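Local atomic coordinates of thymine dioxygenase (Neurospora crassa, PDB entry 5C3Q), a protein that binds 2-oxoglutarate and thymine beside a metal centre and, as a dioxygenase of the iron/ascorbate-dependent family, probably hydroxylates the methyl group of thymine. Residues A[135-140]-A[145-150]; A[168-173]-A[178-183]; A[240-245]-A[272-277]; A[53-58]-A[155-160]. All blocks are in the same frame, centred on the assembly; numbering follows the deposited sequence.

Contact 1. Residues A[135-140]-A[145-150]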
loop_
_atom_site.group_PDB
_atom_site.type_symbol
_atom_site.label_atom_id
_atom_site.label_comp_id
_atom_site.label_asym_id
_atom_site.label_seq_id
_atom_site.Cartn_x
_atom_site.Cartn_y
_atom_site.Cartn_z
ATOM N N ASN A 135 16.792 -5.422 9.193
ATOM C CA ASN A 135 16.699 -4.449 8.103
ATOM C C ASN A 135 18.084 -4.109 7.557
ATOM O O ASN A 135 18.989 -3.809 8.337
ATOM C CB ASN A 135 16.018 -3.161 8.583
ATOM C CG ASN A 135 14.525 -3.327 8.791
ATOM O OD1 ASN A 135 13.842 -3.948 7.978
ATOM N ND2 ASN A 135 14.010 -2.767 9.879
ATOM N N PRO A 136 18.262 -4.155 6.221
ATOM C CA PRO A 136 19.554 -3.776 5.644
ATOM C C PRO A 136 19.675 -2.259 5.478
ATOM O O PRO A 136 19.461 -1.732 4.387
ATOM C CB PRO A 136 19.549 -4.488 4.290
ATOM C CG PRO A 136 18.107 -4.536 3.908
ATOM C CD PRO A 136 17.315 -4.621 5.189
ATOM N N TRP A 137 20.006 -1.569 6.565
ATOM C CA TRP A 137 20.105 -0.110 6.545
ATOM C C TRP A 137 21.371 0.323 5.809
ATOM O O TRP A 137 22.402 -0.335 5.925
ATOM C CB TRP A 137 20.143 0.451 7.965
ATOM C CG TRP A 137 18.907 0.194 8.766
ATOM C CD1 TRP A 137 18.753 -0.728 9.757
ATOM C CD2 TRP A 137 17.657 0.885 8.659
ATOM N NE1 TRP A 137 17.482 -0.657 10.277
ATOM C CE2 TRP A 137 16.787 0.322 9.617
ATOM C CE3 TRP A 137 17.185 1.921 7.844
ATOM C CZ2 TRP A 137 15.470 0.762 9.784
ATOM C CZ3 TRP A 137 15.875 2.358 8.009
ATOM C CH2 TRP A 137 15.033 1.777 8.974
ATOM N N PRO A 138 21.299 1.432 5.051
ATOM C CA PRO A 138 22.499 1.947 4.399
ATOM C C PRO A 138 23.363 2.709 5.398
ATOM O O PRO A 138 22.881 3.068 6.472
ATOM C CB PRO A 138 21.934 2.897 3.346
ATOM C CG PRO A 138 20.679 3.415 3.960
ATOM C CD PRO A 138 20.144 2.326 4.853
ATOM N N ALA A 139 24.621 2.952 5.045
ATOM C CA ALA A 139 25.543 3.670 5.925
ATOM C C ALA A 139 25.084 5.115 6.121
ATOM O O ALA A 139 24.633 5.764 5.176
ATOM C CB ALA A 139 26.956 3.632 5.364
ATOM N N GLU A 140 25.200 5.601 7.354
ATOM C CA GLU A 140 24.752 6.941 7.719
ATOM C C GLU A 140 25.880 7.957 7.541
ATOM O O GLU A 140 26.632 8.228 8.480
ATOM C CB GLU A 140 24.276 6.955 9.179
ATOM C CG GLU A 140 23.075 6.059 9.476
ATOM C CD GLU A 140 21.758 6.818 9.575
ATOM O OE1 GLU A 140 21.745 7.921 10.165
ATOM O OE2 GLU A 140 20.731 6.301 9.082
ATOM N N VAL A 145 22.441 10.876 7.087
ATOM C CA VAL A 145 22.471 10.973 8.544
ATOM C C VAL A 145 21.053 11.294 9.003
ATOM O O VAL A 145 20.482 12.308 8.605
ATOM C CB VAL A 145 23.452 12.056 9.042
ATOM C CG1 VAL A 145 23.351 12.227 10.553
ATOM C CG2 VAL A 145 24.880 11.704 8.648
ATOM N N GLY A 146 20.486 10.414 9.822
ATOM C CA GLY A 146 19.110 10.555 10.291
ATOM C C GLY A 146 18.123 9.672 9.546
ATOM O O GLY A 146 16.951 9.621 9.912
ATOM N N PHE A 147 18.592 8.976 8.509
ATOM C CA PHE A 147 17.726 8.129 7.683
ATOM C C PHE A 147 17.010 7.064 8.507
ATOM O O PHE A 147 15.789 6.935 8.425
ATOM C CB PHE A 147 18.514 7.456 6.549
ATOM C CG PHE A 147 17.664 6.588 5.653
ATOM C CD1 PHE A 147 16.931 7.146 4.617
ATOM C CD2 PHE A 147 17.585 5.211 5.858
ATOM C CE1 PHE A 147 16.135 6.355 3.799
ATOM C CE2 PHE A 147 16.794 4.414 5.041
ATOM C CZ PHE A 147 16.069 4.987 4.010
ATOM N N LYS A 148 17.768 6.304 9.295
ATOM C CA LYS A 148 17.189 5.217 10.084
ATOM C C LYS A 148 16.188 5.728 11.115
ATOM O O LYS A 148 15.079 5.201 11.219
ATOM C CB LYS A 148 18.273 4.403 10.797
ATOM C CG LYS A 148 17.717 3.267 11.650
ATOM C CD LYS A 148 18.715 2.765 12.682
ATOM C CE LYS A 148 19.604 1.677 12.119
ATOM N NZ LYS A 148 20.685 1.313 13.077
ATOM N N SER A 149 16.587 6.743 11.876
ATOM C CA SER A 149 15.750 7.279 12.951
ATOM C C SER A 149 14.442 7.864 12.417
ATOM O O SER A 149 13.394 7.726 13.043
ATOM C CB SER A 149 16.511 8.342 13.747
ATOM O OG SER A 149 16.989 9.368 12.891
ATOM N N THR A 150 14.518 8.517 11.263
ATOM C CA THR A 150 13.340 9.052 10.589
ATOM C C THR A 150 12.372 7.935 10.188
ATOM O O THR A 150 11.178 8.006 10.485
ATOM C CB THR A 150 13.746 9.856 9.335
ATOM O OG1 THR A 150 14.506 11.005 9.733
ATOM C CG2 THR A 150 12.525 10.311 8.541
HETATM O O HOH W 1 19.403 7.633 12.071
#
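Trp137 swings its indole anti to its own carbonyl carbon (chi1 -63°), while Lys148 sets CG opposite its backbone N (chi1 179°) and bends at chi3, so that the lysine methylenes lie across one indole face. The setting is the N terminus of helix 147-173, where the loop following strand 121-125 folds back over the first helical turn, with Gly146 at the N-cap position. Lys148 CE makes a CH-pi contact with the five-membered ring, 3.5 Å from Trp137 CD1, and Lys148 NZ adds an off-centre cation-pi contact. Asn135 CB touches the opposite face near its rim, and Trp137 NE1 is hydrogen-bonded to Glu128 OE1. At the indole edge Phe147 CE2 lies 3.7 Å from Trp137 CZ3, the two rings meeting rim to rim; Pro138 CD reaches the same Phe147 atom. Phe147 continues onto helix 57-71 through Thr66 and Phe70. Replacing the indole by the methyl of an alanine is likely to open a gap beside Phe147 and leave the lysine methylenes without the face they lie on. Glu140 grips the helix start with both oxygens: Gly146 N donates to Glu140 OE1 (2.8 Å), 26° out of the carboxylate plane, and Lys148 N to Glu140 OE2 (3.0 Å) at its syn lone pair. A water extends the grip by one residue, donating to Glu140 OE1 and accepting from Ser149 N, 3.0 Å from each.

Contact 2. Residues A[168-173]-A[178-183]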
loop_
_atom_site.group_PDB
_atom_site.type_symbol
_atom_site.label_atom_id
_atom_site.label_comp_id
_atom_site.label_asym_id
_atom_site.label_seq_id
_atom_site.Cartn_x
_atom_site.Cartn_y
_atom_site.Cartn_z
ATOM N N ALA A 168 -11.665 1.629 13.869
ATOM C CA ALA A 168 -12.788 2.239 13.141
ATOM C C ALA A 168 -13.607 1.189 12.400
ATOM O O ALA A 168 -14.832 1.236 12.402
ATOM C CB ALA A 168 -12.293 3.299 12.171
ATOM N N ILE A 169 -12.927 0.239 11.767
ATOM C CA ILE A 169 -13.611 -0.866 11.106
ATOM C C ILE A 169 -14.460 -1.664 12.106
ATOM O O ILE A 169 -15.607 -1.993 11.819
ATOM C CB ILE A 169 -12.616 -1.780 10.365
ATOM C CG1 ILE A 169 -12.091 -1.055 9.117
ATOM C CG2 ILE A 169 -13.267 -3.102 9.992
ATOM C CD1 ILE A 169 -10.924 -1.735 8.441
ATOM N N ALA A 170 -13.893 -1.967 13.269
ATOM C CA ALA A 170 -14.604 -2.734 14.299
ATOM C C ALA A 170 -15.822 -1.978 14.818
ATOM O O ALA A 170 -16.911 -2.546 14.942
ATOM C CB ALA A 170 -13.667 -3.076 15.449
ATOM N N VAL A 171 -15.638 -0.691 15.102
ATOM C CA VAL A 171 -16.735 0.150 15.575
ATOM C C VAL A 171 -17.821 0.228 14.501
ATOM O O VAL A 171 -19.004 0.153 14.808
ATOM C CB VAL A 171 -16.243 1.561 15.981
ATOM C CG1 VAL A 171 -17.415 2.496 16.258
ATOM C CG2 VAL A 171 -15.354 1.469 17.215
ATOM N N GLY A 172 -17.413 0.351 13.240
ATOM C CA GLY A 172 -18.361 0.379 12.128
ATOM C C GLY A 172 -19.154 -0.914 12.008
ATOM O O GLY A 172 -20.340 -0.896 11.687
ATOM N N MET A 173 -18.482 -2.035 12.270
ATOM C CA MET A 173 -19.105 -3.362 12.245
ATOM C C MET A 173 -20.016 -3.614 13.445
ATOM O O MET A 173 -20.837 -4.530 13.413
ATOM C CB MET A 173 -18.030 -4.458 12.220
ATOM C CG MET A 173 -17.360 -4.671 10.873
ATOM S SD MET A 173 -16.026 -5.881 11.010
ATOM C CE MET A 173 -15.502 -6.024 9.304
ATOM N N ASN A 178 -12.048 -3.015 20.187
ATOM C CA ASN A 178 -10.655 -3.454 20.234
ATOM C C ASN A 178 -10.458 -4.879 19.706
ATOM O O ASN A 178 -9.445 -5.507 19.992
ATOM C CB ASN A 178 -10.126 -3.334 21.666
ATOM C CG ASN A 178 -10.176 -1.906 22.184
ATOM O OD1 ASN A 178 -11.077 -1.541 22.932
ATOM N ND2 ASN A 178 -9.219 -1.089 21.772
ATOM N N TYR A 179 -11.413 -5.371 18.916
ATOM C CA TYR A 179 -11.353 -6.732 18.382
ATOM C C TYR A 179 -10.041 -7.032 17.643
ATOM O O TYR A 179 -9.463 -8.105 17.808
ATOM C CB TYR A 179 -12.532 -6.993 17.437
ATOM C CG TYR A 179 -12.497 -8.369 16.812
ATOM C CD1 TYR A 179 -13.050 -9.467 17.463
ATOM C CD2 TYR A 179 -11.885 -8.580 15.578
ATOM C CE1 TYR A 179 -13.002 -10.733 16.901
ATOM C CE2 TYR A 179 -11.832 -9.841 15.009
ATOM C CZ TYR A 179 -12.392 -10.912 15.673
ATOM O OH TYR A 179 -12.346 -12.162 15.098
ATOM N N PHE A 180 -9.577 -6.093 16.824
ATOM C CA PHE A 180 -8.398 -6.339 15.997
ATOM C C PHE A 180 -7.058 -6.156 16.718
ATOM O O PHE A 180 -6.026 -6.586 16.200
ATOM C CB PHE A 180 -8.427 -5.455 14.752
ATOM C CG PHE A 180 -9.551 -5.773 13.819
ATOM C CD1 PHE A 180 -9.527 -6.936 13.062
ATOM C CD2 PHE A 180 -10.630 -4.912 13.691
ATOM C CE1 PHE A 180 -10.562 -7.236 12.193
ATOM C CE2 PHE A 180 -11.669 -5.204 12.827
ATOM C CZ PHE A 180 -11.636 -6.368 12.075
ATOM N N ASP A 181 -7.066 -5.534 17.896
ATOM C CA ASP A 181 -5.819 -5.194 18.593
ATOM C C ASP A 181 -4.872 -6.390 18.726
ATOM O O ASP A 181 -3.694 -6.283 18.405
ATOM C CB ASP A 181 -6.101 -4.605 19.984
ATOM C CG ASP A 181 -6.620 -3.172 19.928
ATOM O OD1 ASP A 181 -6.947 -2.676 18.828
ATOM O OD2 ASP A 181 -6.708 -2.534 20.998
ATOM N N SER A 182 -5.400 -7.525 19.170
ATOM C CA SER A 182 -4.586 -8.719 19.410
ATOM C C SER A 182 -4.135 -9.399 18.114
ATOM O O SER A 182 -3.234 -10.231 18.133
ATOM C CB SER A 182 -5.351 -9.717 20.284
ATOM O OG SER A 182 -6.385 -10.346 19.551
ATOM N N PHE A 183 -4.769 -9.045 16.997
ATOM C CA PHE A 183 -4.399 -9.566 15.683
ATOM C C PHE A 183 -3.369 -8.692 14.960
ATOM O O PHE A 183 -2.772 -9.138 13.986
ATOM C CB PHE A 183 -5.641 -9.685 14.786
ATOM C CG PHE A 183 -6.560 -10.822 15.147
ATOM C CD1 PHE A 183 -6.337 -12.095 14.645
ATOM C CD2 PHE A 183 -7.674 -10.608 15.946
ATOM C CE1 PHE A 183 -7.196 -13.141 14.953
ATOM C CE2 PHE A 183 -8.533 -11.648 16.261
ATOM C CZ PHE A 183 -8.292 -12.919 15.766
#
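Phe180 presses one corner of its ring against Ile169 and Ala170, and this buried apolar spot is the whole of the close contact between the two segments. Its CE2 atom does the touching: Phe180 CE2 lies 3.9 Å from Ile169 CG2 and 3.9 Å from Ala170 CB, both methyls approaching obliquely. The benzyl group gets there with CG anti to the carbonyl carbon (chi1 -65°), which turns the ring back toward helix 147-173. Further groups hem it in: Tyr179 CD2 lies 3.8 Å above the centre of one Phe180 face, Ala170 N stands at the ring edge, and Trp263 meets the ring edge-to-face. Ile169 in turn packs on Phe42 of helix 28-44. The other side of the contact is looser and polar. No hydrogen bond joins the segments, and the exposed Asn178 takes no part in the packing; its ND2 donates to Asp181 OD2 (3.0 Å), coming from above the carboxylate plane. The same Asp181 oxygen forms a salt bridge with Arg167, just ahead of the touching residues on the same helix, so that the charged rim is tied to the helix from outside the packed spot. Tyr179 starts toward the helix but carries its hydroxyl end off in another direction. The arrangement is that of two consecutive helices, 147-173 and 181-184, joined by a short loop, with one aromatic side chain packed back on the first.

Contact 3. Residues A[240-245]-A[272-277]; sequences GQFIDA and VHRVVE. With NI (nickel (II) ion), chain E; AKG (2-oxoglutaric acid), chain F.
Phe242 and Arg274 lie face to face, the guanidinium almost parallel to the benzene ring (7° between planes) with centres 3.9 Å apart. The overlap is displaced: Arg274 CD stands over the middle of the ring in a CH-pi contact, whereas Arg274 CZ slides toward the rim, 3.4 Å from Phe242 CD2. Arg274 gets there by turning CG between its backbone N and carbonyl carbon (chi1 72°), then running extended to NE. Val276 CG1 touches the second guanidinium face, and NE is hydrogen-bonded to Gln234, so the group is held flat between apolar surfaces and fixed along its edge. The Phe242 ring edge faces the His273 backbone and Val272, with Phe242 CZ 3.9 Å from Val272 CG1. With an alanine at Phe242 the guanidinium would probably lose one of its two covers and be freer to swing away from Gln234. Strand 233-236 runs between the two contributing strands, so the stack bridges over it. His273 points the other way: its NE2 binds the nickel ion at 2.2 Å, and its ND1 is hydrogen-bonded to Thr271 O, which helps fix the ring's rotation. AKG O1 (2.3 Å) and AKG O5 chelate the nickel; a water, His216 and Asp218 complete six ligands. Val275 CG2 lies 3.5 Å from AKG C5. This is the minor sheet of the double-stranded beta-helix fold, whose strands supply the two histidines of the facial triad, Asp218 following just after strand 213-216.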
loop_
_atom_site.group_PDB
_atom_site.type_symbol
_atom_site.label_atom_id
_atom_site.label_comp_id
_atom_site.label_asym_id
_atom_site.label_seq_id
_atom_site.Cartn_x
_atom_site.Cartn_y
_atom_site.Cartn_z
ATOM N N GLY A 240 -15.241 -1.931 -14.370
ATOM C CA GLY A 240 -14.032 -2.512 -14.954
ATOM C C GLY A 240 -13.090 -1.529 -15.631
ATOM O O GLY A 240 -12.254 -1.935 -16.433
ATOM N N GLN A 241 -13.218 -0.244 -15.306
ATOM C CA GLN A 241 -12.377 0.798 -15.892
ATOM C C GLN A 241 -11.483 1.399 -14.827
ATOM O O GLN A 241 -11.926 1.629 -13.698
ATOM C CB GLN A 241 -13.231 1.919 -16.476
ATOM C CG GLN A 241 -14.299 1.468 -17.450
ATOM C CD GLN A 241 -13.746 1.209 -18.830
ATOM O OE1 GLN A 241 -12.874 0.357 -19.007
ATOM N NE2 GLN A 241 -14.252 1.941 -19.822
ATOM N N PHE A 242 -10.236 1.677 -15.194
ATOM C CA PHE A 242 -9.302 2.325 -14.279
ATOM C C PHE A 242 -9.606 3.818 -14.181
ATOM O O PHE A 242 -9.671 4.517 -15.192
ATOM C CB PHE A 242 -7.854 2.092 -14.716
ATOM C CG PHE A 242 -7.326 0.736 -14.339
ATOM C CD1 PHE A 242 -6.965 0.465 -13.028
ATOM C CD2 PHE A 242 -7.208 -0.271 -15.288
ATOM C CE1 PHE A 242 -6.486 -0.784 -12.667
ATOM C CE2 PHE A 242 -6.725 -1.521 -14.934
ATOM C CZ PHE A 242 -6.365 -1.779 -13.622
ATOM N N ILE A 243 -9.800 4.284 -12.950
ATOM C CA ILE A 243 -10.154 5.666 -12.668
ATOM C C ILE A 243 -9.012 6.326 -11.910
ATOM O O ILE A 243 -8.439 5.723 -11.000
ATOM C CB ILE A 243 -11.429 5.733 -11.803
ATOM C CG1 ILE A 243 -12.580 4.967 -12.470
ATOM C CG2 ILE A 243 -11.813 7.176 -11.511
ATOM C CD1 ILE A 243 -12.967 5.452 -13.855
ATOM N N ASP A 244 -8.704 7.569 -12.277
ATOM C CA ASP A 244 -7.650 8.336 -11.614
ATOM C C ASP A 244 -7.964 8.601 -10.143
ATOM O O ASP A 244 -9.021 9.126 -9.816
ATOM C CB ASP A 244 -7.427 9.672 -12.330
ATOM C CG ASP A 244 -6.772 9.504 -13.688
ATOM O OD1 ASP A 244 -5.784 8.750 -13.784
ATOM O OD2 ASP A 244 -7.239 10.130 -14.658
ATOM N N ALA A 245 -7.039 8.224 -9.267
ATOM C CA ALA A 245 -7.127 8.562 -7.854
ATOM C C ALA A 245 -6.370 9.867 -7.654
ATOM O O ALA A 245 -5.187 9.868 -7.318
ATOM C CB ALA A 245 -6.542 7.455 -6.992
ATOM N N VAL A 272 -8.310 -3.677 -7.395
ATOM C CA VAL A 272 -7.171 -3.641 -8.298
ATOM C C VAL A 272 -6.790 -2.187 -8.548
ATOM O O VAL A 272 -7.657 -1.338 -8.763
ATOM C CB VAL A 272 -7.492 -4.349 -9.634
ATOM C CG1 VAL A 272 -6.345 -4.211 -10.632
ATOM C CG2 VAL A 272 -7.803 -5.827 -9.397
ATOM N N HIS A 273 -5.489 -1.912 -8.506
ATOM C CA HIS A 273 -4.966 -0.581 -8.767
ATOM C C HIS A 273 -3.598 -0.657 -9.443
ATOM O O HIS A 273 -2.961 -1.708 -9.467
ATOM C CB HIS A 273 -4.889 0.230 -7.468
ATOM C CG HIS A 273 -4.172 -0.468 -6.360
ATOM N ND1 HIS A 273 -4.683 -1.580 -5.724
ATOM C CD2 HIS A 273 -2.979 -0.216 -5.777
ATOM C CE1 HIS A 273 -3.833 -1.982 -4.798
ATOM N NE2 HIS A 273 -2.792 -1.172 -4.812
ATOM N N ARG A 274 -3.167 0.470 -10.003
ATOM C CA ARG A 274 -1.929 0.543 -10.767
ATOM C C ARG A 274 -1.430 1.980 -10.767
ATOM O O ARG A 274 -2.124 2.880 -10.291
ATOM C CB ARG A 274 -2.157 0.069 -12.207
ATOM C CG ARG A 274 -2.968 1.031 -13.064
ATOM C CD ARG A 274 -3.357 0.422 -14.399
ATOM N NE ARG A 274 -4.054 1.393 -15.240
ATOM C CZ ARG A 274 -4.377 1.203 -16.517
ATOM N NH1 ARG A 274 -4.073 0.067 -17.135
ATOM N NH2 ARG A 274 -5.001 2.163 -17.185
ATOM N N VAL A 275 -0.229 2.187 -11.299
ATOM C CA VAL A 275 0.283 3.533 -11.530
ATOM C C VAL A 275 0.715 3.646 -12.990
ATOM O O VAL A 275 1.530 2.855 -13.464
ATOM C CB VAL A 275 1.463 3.892 -10.606
ATOM C CG1 VAL A 275 1.853 5.356 -10.785
ATOM C CG2 VAL A 275 1.105 3.635 -9.150
ATOM N N VAL A 276 0.157 4.634 -13.686
ATOM C CA VAL A 276 0.462 4.876 -15.095
ATOM C C VAL A 276 0.993 6.296 -15.249
ATOM O O VAL A 276 1.325 6.947 -14.258
ATOM C CB VAL A 276 -0.777 4.642 -15.996
ATOM C CG1 VAL A 276 -1.205 3.184 -15.930
ATOM C CG2 VAL A 276 -1.937 5.557 -15.609
ATOM N N GLU A 277 1.099 6.764 -16.490
ATOM C CA GLU A 277 1.420 8.159 -16.760
ATOM C C GLU A 277 0.483 9.085 -15.999
ATOM O O GLU A 277 -0.703 8.785 -15.861
ATOM C CB GLU A 277 1.295 8.461 -18.255
ATOM C CG GLU A 277 2.498 8.047 -19.076
ATOM C CD GLU A 277 2.378 8.490 -20.519
ATOM O OE1 GLU A 277 3.065 9.457 -20.905
ATOM O OE2 GLU A 277 1.577 7.882 -21.259
HETATM NI NI NI E . -0.636 -1.496 -4.270
HETATM C C1 AKG F . 2.169 -0.533 -4.210
HETATM O O1 AKG F . 1.599 -1.611 -3.897
HETATM O O2 AKG F . 3.386 -0.350 -3.998
HETATM C C2 AKG F . 1.393 0.539 -4.853
HETATM O O5 AKG F . 0.241 0.322 -5.219
HETATM C C3 AKG F . 2.026 1.902 -5.062
HETATM C C4 AKG F . 1.002 2.903 -5.589
HETATM C C5 AKG F . 1.592 4.288 -5.721
HETATM O O3 AKG F . 0.809 5.259 -5.676
HETATM O O4 AKG F . 2.823 4.431 -5.884
HETATM O O HOH W 2 -0.848 -0.127 -2.550
#

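Contact 4. Residues A[53-58]-A[155-160]. With EDO (1,2-ethanediol), chain L.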
loop_
_atom_site.group_PDB
_atom_site.type_symbol
_atom_site.label_atom_id
_atom_site.label_comp_id
_atom_site.label_asym_id
_atom_site.label_seq_id
_atom_site.Cartn_x
_atom_site.Cartn_y
_atom_site.Cartn_z
ATOM N N ILE A 53 -5.197 13.063 9.849
ATOM C CA ILE A 53 -4.668 11.910 10.573
ATOM C C ILE A 53 -3.645 12.406 11.600
ATOM O O ILE A 53 -3.153 13.528 11.485
ATOM C CB ILE A 53 -4.038 10.857 9.622
ATOM C CG1 ILE A 53 -2.994 11.489 8.690
ATOM C CG2 ILE A 53 -5.124 10.174 8.800
ATOM C CD1 ILE A 53 -2.013 10.498 8.102
ATOM N N PRO A 54 -3.316 11.578 12.606
ATOM C CA PRO A 54 -2.376 12.029 13.639
ATOM C C PRO A 54 -0.934 12.291 13.163
ATOM O O PRO A 54 -0.185 12.984 13.853
ATOM C CB PRO A 54 -2.396 10.885 14.667
ATOM C CG PRO A 54 -3.627 10.102 14.368
ATOM C CD PRO A 54 -3.828 10.227 12.891
ATOM N N ILE A 55 -0.547 11.750 12.010
ATOM C CA ILE A 55 0.793 12.001 11.460
ATOM C C ILE A 55 0.851 13.420 10.895
ATOM O O ILE A 55 0.072 13.765 10.010
ATOM C CB ILE A 55 1.163 10.976 10.362
ATOM C CG1 ILE A 55 1.248 9.570 10.964
ATOM C CG2 ILE A 55 2.493 11.340 9.708
ATOM C CD1 ILE A 55 1.258 8.449 9.946
ATOM N N GLN A 56 1.779 14.229 11.405
ATOM C CA GLN A 56 1.874 15.648 11.039
ATOM C C GLN A 56 2.410 15.862 9.620
ATOM O O GLN A 56 3.336 15.168 9.199
ATOM C CB GLN A 56 2.777 16.398 12.026
ATOM C CG GLN A 56 2.219 16.516 13.433
ATOM C CD GLN A 56 0.967 17.374 13.513
ATOM O OE1 GLN A 56 -0.074 16.917 13.984
ATOM N NE2 GLN A 56 1.058 18.621 13.050
ATOM N N PRO A 57 1.841 16.840 8.886
ATOM C CA PRO A 57 2.281 17.094 7.504
ATOM C C PRO A 57 3.751 17.499 7.365
ATOM O O PRO A 57 4.382 17.135 6.373
ATOM C CB PRO A 57 1.355 18.218 7.012
ATOM C CG PRO A 57 0.569 18.678 8.185
ATOM C CD PRO A 57 0.670 17.651 9.268
ATOM N N ASP A 58 4.294 18.239 8.331
ATOM C CA ASP A 58 5.711 18.625 8.266
ATOM C C ASP A 58 6.632 17.418 8.461
ATOM O O ASP A 58 7.688 17.346 7.840
ATOM C CB ASP A 58 6.053 19.755 9.249
ATOM C CG ASP A 58 5.953 19.333 10.705
ATOM O OD1 ASP A 58 4.994 18.615 11.061
ATOM O OD2 ASP A 58 6.834 19.735 11.498
ATOM N N PHE A 155 7.671 4.453 10.721
ATOM C CA PHE A 155 7.145 3.083 10.819
ATOM C C PHE A 155 6.191 2.931 12.012
ATOM O O PHE A 155 5.085 2.406 11.864
ATOM C CB PHE A 155 8.301 2.072 10.923
ATOM C CG PHE A 155 7.867 0.628 10.859
ATOM C CD1 PHE A 155 7.370 -0.015 11.984
ATOM C CD2 PHE A 155 7.975 -0.091 9.679
ATOM C CE1 PHE A 155 6.972 -1.343 11.929
ATOM C CE2 PHE A 155 7.579 -1.417 9.616
ATOM C CZ PHE A 155 7.079 -2.045 10.742
ATOM N N ASP A 156 6.622 3.399 13.181
ATOM C CA ASP A 156 5.831 3.278 14.417
ATOM C C ASP A 156 4.571 4.153 14.419
ATOM O O ASP A 156 3.541 3.755 14.959
ATOM C CB ASP A 156 6.699 3.581 15.645
ATOM C CG ASP A 156 7.757 2.510 15.890
ATOM O OD1 ASP A 156 7.624 1.396 15.332
ATOM O OD2 ASP A 156 8.720 2.773 16.640
ATOM N N GLN A 157 4.645 5.327 13.801
ATOM C CA GLN A 157 3.463 6.181 13.663
ATOM C C GLN A 157 2.423 5.590 12.701
ATOM O O GLN A 157 1.223 5.698 12.945
ATOM C CB GLN A 157 3.868 7.585 13.228
ATOM C CG GLN A 157 4.642 8.324 14.306
ATOM C CD GLN A 157 4.844 9.791 13.983
ATOM O OE1 GLN A 157 3.931 10.466 13.500
ATOM N NE2 GLN A 157 6.042 10.295 14.253
ATOM N N CYS A 158 2.884 4.963 11.619
ATOM C CA CYS A 158 1.986 4.253 10.702
ATOM C C CYS A 158 1.423 2.989 11.352
ATOM O O CYS A 158 0.269 2.626 11.118
ATOM C CB CYS A 158 2.702 3.881 9.400
ATOM S SG CYS A 158 3.089 5.277 8.320
ATOM N N LYS A 159 2.247 2.317 12.151
ATOM C CA LYS A 159 1.807 1.165 12.943
ATOM C C LYS A 159 0.660 1.564 13.874
ATOM O O LYS A 159 -0.320 0.832 14.012
ATOM C CB LYS A 159 2.989 0.606 13.748
ATOM C CG LYS A 159 2.652 -0.384 14.852
ATOM C CD LYS A 159 3.914 -0.740 15.629
ATOM C CE LYS A 159 3.608 -1.473 16.917
ATOM N NZ LYS A 159 4.849 -1.685 17.720
ATOM N N ALA A 160 0.788 2.731 14.501
ATOM C CA ALA A 160 -0.266 3.266 15.366
ATOM C C ALA A 160 -1.536 3.600 14.573
ATOM O O ALA A 160 -2.640 3.322 15.029
ATOM C CB ALA A 160 0.232 4.490 16.120
HETATM C C1 EDO L . 0.023 14.514 5.886
HETATM O O1 EDO L . -0.361 13.158 5.633
HETATM C C2 EDO L . -0.929 15.110 6.904
HETATM O O2 EDO L . -1.093 14.190 7.988
HETATM O O HOH W 3 3.993 13.271 12.839
#
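Ile55 meets Gln157 and Cys158, joining the turn before helix 57-71 to the middle of helix 147-173, the long helix that lies against the large sheet of the double-stranded beta-helix fold. Along the helix, Phe155 comes first and faces away from the turn, its ring edge-to-face with Tyr293 of strand 284-295. Gln157 reaches over with an extended chain (chi2 -170°) that lies obliquely against the isoleucine: Gln157 OE1 is 3.8 Å from Ile55 CG1, and Gln157 CB also touches that branch. The amide is held at both ends, NE2 by Asn153 one turn earlier and OE1 by a water. That water donates to Gln157 OE1 (2.9 Å) and accepts from Gln56 N (2.8 Å), giving the segments a polar bridge although no direct hydrogen bond joins them. Cys158, next in sequence, turns toward the protein interior and packs on Leu224 and Phe226 of strand 222-227, with Phe226 also touching Ile55. Two buried side chains, one from each segment, thus share a neighbour in the sheet. The isoleucine keeps CG1 anti to its carbonyl carbon (chi1 -64°), and its extended tip, Ile55 CD1, ends 4.0 Å from Cys158 SG and 4.1 Å from Gln157 O.

How the contacts relate
Contact 4 opens first, at 53-58, and closes only at 155-160, bringing the turn before helix 57-71 onto helix 147-173 across 96 intervening residues. Contact 1 lies wholly within that span, closing a short loop at the start of the same helix. Contact 2 follows once contact 4 has closed, a short loop where the chain leaves this helix for helix 181-184. Helix 147-173 therefore carries contacts 1, 4 and 2 in order along its length. Contact 3 comes last, linking strands 242-244 and 273-275 of the four-stranded sheet at the metal site, across the chain's centre from contacts 1 and 4. None of the four loops cross.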